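Local structure of isomaltose glucohydrolase (Kribbella flavida, 5Z3E) at residues Leu353-Pro358 against Thr379-Ser384; Gln315-Ser320 against Arg341-Gln346. The protein hydrolyses the alpha-1,6-glucosidic linkage of isomaltose from its non-reducing end, releasing beta-D-glucose and D-glucose, during intracellular breakdown of a starch-derived cyclic tetrasaccharide. The protein carries 1 engineered substitution. All coordinates share one frame; numbering follows the deposited sequence.

Contact 1: Leu353-Pro358 against Thr379-Ser384. Engineered in segment 353-358: Ala355 (natural residue Glu).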
ATOM      1  N   LEU A 353       9.438   0.141  14.564  1.00 13.54           N
ATOM      2  CA  LEU A 353       8.007  -0.071  14.578  1.00 12.92           C
ATOM      3  C   LEU A 353       7.683  -1.450  14.052  1.00 12.68           C
ATOM      4  O   LEU A 353       8.129  -1.820  12.945  1.00 13.53           O
ATOM      5  CB  LEU A 353       7.279   0.974  13.716  1.00 12.46           C
ATOM      6  CG  LEU A 353       7.269   2.388  14.280  1.00 12.82           C
ATOM      7  CD1 LEU A 353       6.837   3.363  13.209  1.00 12.40           C
ATOM      8  CD2 LEU A 353       6.367   2.492  15.490  1.00 13.38           C
ATOM      9  N   PRO A 354       6.921  -2.230  14.796  1.00 13.22           N
ATOM     10  CA  PRO A 354       6.516  -3.557  14.343  1.00 13.46           C
ATOM     11  C   PRO A 354       5.437  -3.462  13.267  1.00 12.61           C
ATOM     12  O   PRO A 354       4.806  -2.409  13.078  1.00 12.69           O
ATOM     13  CB  PRO A 354       5.935  -4.206  15.586  1.00 16.44           C
ATOM     14  CG  PRO A 354       5.432  -3.077  16.326  1.00 20.93           C
ATOM     15  CD  PRO A 354       6.347  -1.903  16.107  1.00 15.51           C
ATOM     16  N   ALA A 355       5.176  -4.597  12.619  1.00 12.22           N
ATOM     17  CA  ALA A 355       4.008  -4.676  11.746  1.00 12.20           C
ATOM     18  C   ALA A 355       2.709  -4.462  12.535  1.00 11.80           C
ATOM     19  O   ALA A 355       1.799  -3.765  12.111  1.00 11.60           O
ATOM     20  CB  ALA A 355       3.967  -6.004  11.036  1.00 13.03           C
ATOM     21  N   GLN A 356       2.626  -5.118  13.701  1.00 12.27           N
ATOM     22  CA  GLN A 356       1.424  -5.114  14.511  1.00 12.47           C
ATOM     23  C   GLN A 356       1.800  -5.340  15.956  1.00 13.10           C
ATOM     24  O   GLN A 356       2.912  -5.807  16.229  1.00 14.11           O
ATOM     25  CB  GLN A 356       0.446  -6.178  14.061  1.00 13.34           C
ATOM     26  CG  GLN A 356       0.975  -7.613  14.187  1.00 14.49           C
ATOM     27  CD  GLN A 356      -0.090  -8.639  13.905  1.00 14.82           C
ATOM     28  OE1 GLN A 356      -1.121  -8.705  14.600  1.00 15.98           O
ATOM     29  NE2 GLN A 356       0.110  -9.438  12.861  1.00 14.93           N
ATOM     30  N   VAL A 357       0.870  -5.026  16.837  1.00 13.35           N
ATOM     31  CA  VAL A 357       1.021  -5.269  18.286  1.00 14.20           C
ATOM     32  C   VAL A 357      -0.194  -5.992  18.792  1.00 15.97           C
ATOM     33  O   VAL A 357      -1.284  -5.878  18.247  1.00 15.22           O
ATOM     34  CB  VAL A 357       1.238  -3.962  19.048  1.00 14.87           C
ATOM     35  CG1 VAL A 357       2.586  -3.343  18.679  1.00 16.24           C
ATOM     36  CG2 VAL A 357       0.108  -2.991  18.899  1.00 15.60           C
ATOM     37  N   PRO A 358      -0.037  -6.714  19.913  1.00 17.24           N
ATOM     38  CA  PRO A 358      -1.123  -7.565  20.424  1.00 19.05           C
ATOM     39  C   PRO A 358      -1.902  -6.974  21.581  1.00 19.27           C
ATOM     40  O   PRO A 358      -2.473  -7.737  22.361  1.00 21.35           O
ATOM     41  CB  PRO A 358      -0.354  -8.786  20.855  1.00 20.80           C
ATOM     42  CG  PRO A 358       0.919  -8.246  21.441  1.00 20.92           C
ATOM     43  CD  PRO A 358       1.273  -7.098  20.479  1.00 19.24           C
ATOM     44  N   THR A 379       9.743  -6.750  12.942  1.00 15.76           N
ATOM     45  CA  THR A 379      10.146  -5.485  13.521  1.00 16.32           C
ATOM     46  C   THR A 379      11.611  -5.233  13.190  1.00 17.07           C
ATOM     47  O   THR A 379      12.441  -6.053  13.553  1.00 20.28           O
ATOM     48  CB  THR A 379       9.975  -5.487  15.025  1.00 19.01           C
ATOM     49  OG1 THR A 379       8.708  -5.972  15.451  1.00 21.83           O
ATOM     50  CG2 THR A 379      10.272  -4.142  15.623  1.00 21.32           C
ATOM     51  N   PRO A 380      11.953  -4.126  12.545  1.00 15.78           N
ATOM     52  CA  PRO A 380      11.046  -3.131  11.956  1.00 14.42           C
ATOM     53  C   PRO A 380      10.358  -3.669  10.704  1.00 13.81           C
ATOM     54  O   PRO A 380      10.935  -4.446   9.945  1.00 15.57           O
ATOM     55  CB  PRO A 380      11.998  -2.004  11.546  1.00 16.75           C
ATOM     56  CG  PRO A 380      13.303  -2.715  11.224  1.00 17.08           C
ATOM     57  CD  PRO A 380      13.373  -3.852  12.202  1.00 17.06           C
ATOM     58  N   LEU A 381       9.124  -3.235  10.494  1.00 12.56           N
ATOM     59  CA  LEU A 381       8.489  -3.375   9.193  1.00 11.84           C
ATOM     60  C   LEU A 381       8.693  -2.039   8.476  1.00 10.80           C
ATOM     61  O   LEU A 381       8.255  -1.005   8.957  1.00 11.44           O
ATOM     62  CB  LEU A 381       6.991  -3.654   9.349  1.00 11.87           C
ATOM     63  CG  LEU A 381       6.315  -3.955   8.014  1.00 11.33           C
ATOM     64  CD1 LEU A 381       6.657  -5.342   7.519  1.00 12.80           C
ATOM     65  CD2 LEU A 381       4.805  -3.765   8.084  1.00 11.74           C
ATOM     66  N   LEU A 382       9.385  -2.050   7.331  1.00 10.96           N
ATOM     67  CA  LEU A 382       9.679  -0.771   6.694  1.00 10.11           C
ATOM     68  C   LEU A 382       8.419   0.018   6.362  1.00  9.72           C
ATOM     69  O   LEU A 382       8.379   1.223   6.530  1.00  9.89           O
ATOM     70  CB  LEU A 382      10.596  -0.916   5.480  1.00 10.24           C
ATOM     71  CG  LEU A 382      12.098  -0.870   5.763  1.00 11.22           C
ATOM     72  CD1 LEU A 382      12.567  -2.066   6.557  1.00 13.78           C
ATOM     73  CD2 LEU A 382      12.881  -0.736   4.489  1.00 11.02           C
ATOM     74  N   TRP A 383       7.371  -0.682   5.924  1.00  9.28           N
ATOM     75  CA  TRP A 383       6.105  -0.040   5.599  1.00  9.38           C
ATOM     76  C   TRP A 383       5.529   0.700   6.819  1.00  9.17           C
ATOM     77  O   TRP A 383       4.966   1.780   6.692  1.00  9.42           O
ATOM     78  CB  TRP A 383       5.156  -1.094   5.031  1.00  9.15           C
ATOM     79  CG  TRP A 383       3.848  -0.594   4.461  1.00  8.99           C
ATOM     80  CD1 TRP A 383       3.449   0.689   4.273  1.00  9.72           C
ATOM     81  CD2 TRP A 383       2.762  -1.430   4.029  1.00  8.89           C
ATOM     82  NE1 TRP A 383       2.167   0.705   3.760  1.00  9.97           N
ATOM     83  CE2 TRP A 383       1.722  -0.586   3.600  1.00  9.54           C
ATOM     84  CE3 TRP A 383       2.553  -2.815   3.994  1.00 10.01           C
ATOM     85  CZ2 TRP A 383       0.499  -1.068   3.171  1.00 10.19           C
ATOM     86  CZ3 TRP A 383       1.313  -3.286   3.582  1.00 10.84           C
ATOM     87  CH2 TRP A 383       0.308  -2.416   3.195  1.00 10.88           C
ATOM     88  N   SER A 384       5.699   0.150   8.022  1.00  9.74           N
ATOM     89  CA  SER A 384       5.270   0.884   9.220  1.00  9.80           C
ATOM     90  C   SER A 384       5.950   2.246   9.307  1.00  9.62           C
ATOM     91  O   SER A 384       5.302   3.255   9.588  1.00 10.12           O
ATOM     92  CB  SER A 384       5.575   0.098  10.491  1.00 10.69           C
ATOM     93  OG  SER A 384       4.759  -1.033  10.597  1.00 11.18           O
TER
HETATM   94  O   HOH W   1       2.142  -1.928  10.164  1.00 10.92           O
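The loop Leu353-Pro354-Ala355 lies against the turn from Thr379 to Leu381 and the first residues of helix 382-394, a buried loop-to-helix-start contact at the active site of the (alpha/alpha)6 barrel of glycoside hydrolase family 15. Ala355 is an engineered substitution for a glutamate inferred to be the proton acceptor, so the native carboxylate is absent here. Two hydrogen bonds to successive carbonyls define the junction. At the N-cap position of the helix, Leu381 N donates to Leu353 O at 3.0 Å; the N-H...O angle of 164° makes this bond nearly straight. The same oxygen meets Pro380 CA at 3.3 Å in a CA-H...O contact, on a turn that follows the cis peptide between Thr379 and Pro380. The next carbonyl along the loop, Pro354 O, accepts from Ser384 OG at 2.8 Å, the hydroxyl approaching from above the carbonyl plane, 45° out of it. That hydroxyl lies opposite its own carbonyl carbon (chi1 -70°), which turns it to the loop. A water donates to Ser384 OG at 2.8 Å and to Ala355 O at 2.7 Å, so the serine oxygen gives one bond and receives another. Apolar contacts complete the interface: Leu381 extends CD2 to within 3.8 Å of Ala355 CB, while Leu353 CB meets Ser384 CB at the same separation. Separately, the hydroxyl oxygen Thr379 OG1 makes a van der Waals contact with Pro354 CB at 3.3 Å, its hydrogen bond being made to Val377 O. Ala355 also makes backbone bonds to Ile317 and Ala378. Helix 317-329 lies against both segments, Ile317 touching Pro354 and Ser384, and strand 356-357 leads out of the loop beside strand 315-316.

Contact 2: Gln315-Ser320 against Arg341-Gln346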
ATOM      1  N   GLN A 315      -3.196  -5.308  16.115  1.00 12.41           N
ATOM      2  CA  GLN A 315      -3.406  -3.925  15.702  1.00 11.70           C
ATOM      3  C   GLN A 315      -2.230  -3.478  14.852  1.00 10.95           C
ATOM      4  O   GLN A 315      -1.084  -3.553  15.299  1.00 11.99           O
ATOM      5  CB  GLN A 315      -3.517  -3.040  16.947  1.00 12.47           C
ATOM      6  CG  GLN A 315      -4.705  -3.388  17.818  1.00 13.60           C
ATOM      7  CD  GLN A 315      -4.529  -2.855  19.231  1.00 15.17           C
ATOM      8  OE1 GLN A 315      -3.614  -3.298  19.925  1.00 18.19           O
ATOM      9  NE2 GLN A 315      -5.383  -1.942  19.665  1.00 18.30           N
ATOM     10  N   TRP A 316      -2.519  -3.025  13.628  1.00 10.34           N
ATOM     11  CA  TRP A 316      -1.476  -2.769  12.639  1.00 10.28           C
ATOM     12  C   TRP A 316      -1.118  -1.300  12.564  1.00  9.79           C
ATOM     13  O   TRP A 316      -1.956  -0.428  12.281  1.00 10.31           O
ATOM     14  CB  TRP A 316      -1.942  -3.275  11.273  1.00 10.29           C
ATOM     15  CG  TRP A 316      -1.822  -4.775  11.171  1.00 10.47           C
ATOM     16  CD1 TRP A 316      -2.489  -5.740  11.875  1.00 10.98           C
ATOM     17  CD2 TRP A 316      -0.915  -5.471  10.312  1.00 10.35           C
ATOM     18  NE1 TRP A 316      -2.037  -6.986  11.509  1.00 11.51           N
ATOM     19  CE2 TRP A 316      -1.077  -6.843  10.551  1.00 11.10           C
ATOM     20  CE3 TRP A 316       0.002  -5.052   9.346  1.00 10.98           C
ATOM     21  CZ2 TRP A 316      -0.365  -7.797   9.851  1.00 12.67           C
ATOM     22  CZ3 TRP A 316       0.717  -5.996   8.666  1.00 12.14           C
ATOM     23  CH2 TRP A 316       0.525  -7.362   8.910  1.00 12.65           C
ATOM     24  N   ILE A 317       0.174  -1.007  12.744  1.00  9.87           N
ATOM     25  CA  ILE A 317       0.685   0.347  12.695  1.00  9.70           C
ATOM     26  C   ILE A 317       0.307   1.016  11.371  1.00  9.49           C
ATOM     27  O   ILE A 317      -0.136   2.169  11.342  1.00  9.68           O
ATOM     28  CB  ILE A 317       2.201   0.392  12.945  1.00 10.49           C
ATOM     29  CG1 ILE A 317       2.541   0.254  14.447  1.00 11.64           C
ATOM     30  CG2 ILE A 317       2.809   1.671  12.415  1.00 11.15           C
ATOM     31  CD1 ILE A 317       2.136  -1.026  15.107  1.00 12.12           C
ATOM     32  N   LEU A 318       0.500   0.302  10.250  1.00  9.49           N
ATOM     33  CA  LEU A 318       0.284   0.919   8.948  1.00  9.44           C
ATOM     34  C   LEU A 318      -1.179   1.292   8.752  1.00  8.88           C
ATOM     35  O   LEU A 318      -1.478   2.240   8.036  1.00  9.29           O
ATOM     36  CB  LEU A 318       0.837   0.010   7.835  1.00  9.67           C
ATOM     37  CG  LEU A 318       0.101  -1.287   7.559  1.00 10.00           C
ATOM     38  CD1 LEU A 318      -1.006  -1.078   6.536  1.00 11.27           C
ATOM     39  CD2 LEU A 318       1.046  -2.361   7.084  1.00 10.88           C
ATOM     40  N   LEU A 319      -2.095   0.531   9.357  1.00  8.96           N
ATOM     41  CA  LEU A 319      -3.512   0.802   9.230  1.00  8.87           C
ATOM     42  C   LEU A 319      -3.942   1.958  10.138  1.00  8.79           C
ATOM     43  O   LEU A 319      -4.793   2.754   9.736  1.00  9.00           O
ATOM     44  CB  LEU A 319      -4.353  -0.431   9.475  1.00  9.24           C
ATOM     45  CG  LEU A 319      -4.202  -1.548   8.441  1.00  9.45           C
ATOM     46  CD1 LEU A 319      -5.078  -2.714   8.812  1.00 10.41           C
ATOM     47  CD2 LEU A 319      -4.529  -1.041   7.027  1.00  9.90           C
ATOM     48  N   SER A 320      -3.367   2.058  11.335  1.00  9.19           N
ATOM     49  CA  SER A 320      -3.590   3.256  12.145  1.00  9.15           C
ATOM     50  C   SER A 320      -3.071   4.502  11.444  1.00  9.05           C
ATOM     51  O   SER A 320      -3.701   5.551  11.485  1.00  9.33           O
ATOM     52  CB  SER A 320      -2.942   3.072  13.505  1.00  9.99           C
ATOM     53  OG  SER A 320      -3.605   2.069  14.228  1.00 10.98           O
ATOM     54  N   ARG A 341      -0.121   9.424  17.767  1.00 12.60           N
ATOM     55  CA  ARG A 341       0.372   9.148  19.123  1.00 13.37           C
ATOM     56  C   ARG A 341       0.364   7.650  19.403  1.00 13.61           C
ATOM     57  O   ARG A 341       1.289   7.112  20.001  1.00 14.57           O
ATOM     58  CB  ARG A 341      -0.459   9.897  20.164  1.00 14.19           C
ATOM     59  CG  ARG A 341      -0.315  11.385  20.139  1.00 14.06           C
ATOM     60  CD  ARG A 341      -1.131  12.030  21.267  1.00 16.92           C
ATOM     61  NE  ARG A 341      -1.126  13.481  21.157  1.00 16.27           N
ATOM     62  CZ  ARG A 341      -2.164  14.211  20.758  1.00 16.25           C
ATOM     63  NH1 ARG A 341      -3.311  13.608  20.449  1.00 17.88           N
ATOM     64  NH2 ARG A 341      -2.034  15.507  20.620  1.00 22.58           N
ATOM     65  N   TRP A 342      -0.712   6.970  19.001  1.00 12.71           N
ATOM     66  CA  TRP A 342      -0.785   5.518  19.216  1.00 12.86           C
ATOM     67  C   TRP A 342       0.365   4.799  18.522  1.00 12.90           C
ATOM     68  O   TRP A 342       1.023   3.937  19.106  1.00 13.33           O
ATOM     69  CB  TRP A 342      -2.134   4.941  18.746  1.00 13.14           C
ATOM     70  CG  TRP A 342      -2.245   3.466  19.019  1.00 12.65           C
ATOM     71  CD1 TRP A 342      -2.681   2.891  20.180  1.00 13.71           C
ATOM     72  CD2 TRP A 342      -1.857   2.386  18.168  1.00 11.90           C
ATOM     73  NE1 TRP A 342      -2.608   1.540  20.099  1.00 13.68           N
ATOM     74  CE2 TRP A 342      -2.097   1.190  18.872  1.00 12.56           C
ATOM     75  CE3 TRP A 342      -1.335   2.311  16.869  1.00 12.10           C
ATOM     76  CZ2 TRP A 342      -1.814  -0.066  18.335  1.00 12.84           C
ATOM     77  CZ3 TRP A 342      -1.084   1.073  16.339  1.00 11.97           C
ATOM     78  CH2 TRP A 342      -1.311  -0.110  17.068  1.00 12.75           C
ATOM     79  N   ILE A 343       0.641   5.171  17.275  1.00 12.80           N
ATOM     80  CA  ILE A 343       1.743   4.557  16.554  1.00 12.01           C
ATOM     81  C   ILE A 343       3.062   4.779  17.296  1.00 12.77           C
ATOM     82  O   ILE A 343       3.857   3.861  17.470  1.00 13.37           O
ATOM     83  CB  ILE A 343       1.865   5.125  15.138  1.00 12.74           C
ATOM     84  CG1 ILE A 343       0.631   4.720  14.319  1.00 12.81           C
ATOM     85  CG2 ILE A 343       3.171   4.669  14.505  1.00 12.39           C
ATOM     86  CD1 ILE A 343       0.464   5.585  13.096  1.00 13.79           C
ATOM     87  N   ALA A 344       3.325   6.013  17.734  1.00 13.58           N
ATOM     88  CA  ALA A 344       4.584   6.322  18.394  1.00 14.95           C
ATOM     89  C   ALA A 344       4.749   5.468  19.648  1.00 14.76           C
ATOM     90  O   ALA A 344       5.872   5.091  19.994  1.00 16.44           O
ATOM     91  CB  ALA A 344       4.676   7.794  18.708  1.00 16.86           C
ATOM     92  N   ASP A 345       3.650   5.180  20.337  1.00 15.49           N
ATOM     93  CA  ASP A 345       3.693   4.365  21.542  1.00 16.57           C
ATOM     94  C   ASP A 345       4.028   2.903  21.247  1.00 16.61           C
ATOM     95  O   ASP A 345       4.270   2.144  22.206  1.00 18.78           O
ATOM     96  CB  ASP A 345       2.357   4.462  22.272  1.00 19.89           C
ATOM     97  CG  ASP A 345       2.131   5.810  22.926  1.00 29.08           C
ATOM     98  OD1 ASP A 345       3.101   6.588  23.115  1.00 40.06           O
ATOM     99  OD2 ASP A 345       0.960   6.086  23.311  1.00 34.99           O
ATOM    100  N   GLN A 346       4.065   2.501  19.974  1.00 15.01           N
ATOM    101  CA  GLN A 346       4.415   1.120  19.633  1.00 14.58           C
ATOM    102  C   GLN A 346       5.876   0.963  19.258  1.00 15.54           C
ATOM    103  O   GLN A 346       6.338  -0.136  19.000  1.00 16.65           O
ATOM    104  CB  GLN A 346       3.531   0.584  18.502  1.00 14.20           C
ATOM    105  CG  GLN A 346       2.046   0.878  18.719  1.00 14.06           C
ATOM    106  CD  GLN A 346       1.574   0.579  20.107  1.00 14.68           C
ATOM    107  OE1 GLN A 346       1.954  -0.416  20.704  1.00 16.33           O
ATOM    108  NE2 GLN A 346       0.742   1.463  20.650  1.00 15.34           N
TER
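Ser320 OG is gripped by Val302 N and Gly300 O through hydrogen bonds and also lies 3.4 Å from Trp342 CZ3, approaching that ring obliquely. Ser320 belongs to the start of helix 317-329, which with helix 333-344 forms a helical hairpin of the (alpha/alpha)6 barrel. The indole reaches from helix 333-344 onto the strand-to-helix junction 315-320. With CG opposite the backbone N (chi1 -177°), Trp342 sends its six-membered ring toward the other segment, where CH2 is 3.7 Å from Gln315 CB and Gln315 O lies at the ring edge, in plane. The Gln315 amide plane is turned 63° from the ring; Gln315 OE1 accepts from His360 N and Gln315 NE2 makes a weak bond to Val298 O. Ile317 divides its branches: CD1 reaches Trp342 CZ3 at 4.0 Å, its side chain crossing the indole at about a right angle, whereas CG2 meets Ile343 CG2 at 3.7 Å. Replacing Trp342 with an alanine would probably leave a gap between Ser320 and Gln315 and deprive Ile317 CD1 of its aromatic neighbour. Gln346, bent at chi2, engages both ends of its amide: OE1 bonds His359 NE2, and NE2 donates to the backbone Trp342 O at 2.9 Å. The same NE2 lies 3.3 Å above the Trp342 ring plane, offset toward the rim.

The two contacts follow one another along the chain: residues 315-320 and 341-346 close contact 2 before 353-358 and 379-384 form contact 1. Helix 333-344 of contact 2 is followed directly by strand 356-357 of contact 1. Their centres are 9 Å apart, on the same side of the chain's centre. A two-stranded antiparallel sheet, 315-316 with 356-357, joins them: Val357 N lies 2.9 Å from Gln315 O and Ala355 O lies 3.3 Å from Ile317 N, both probable hydrogen bonds. Pro354 CD packs 3.4 Å from Gln346 O. Together the contacts frame the backbone at position 355, inferred to hold the proton acceptor in the natural enzyme.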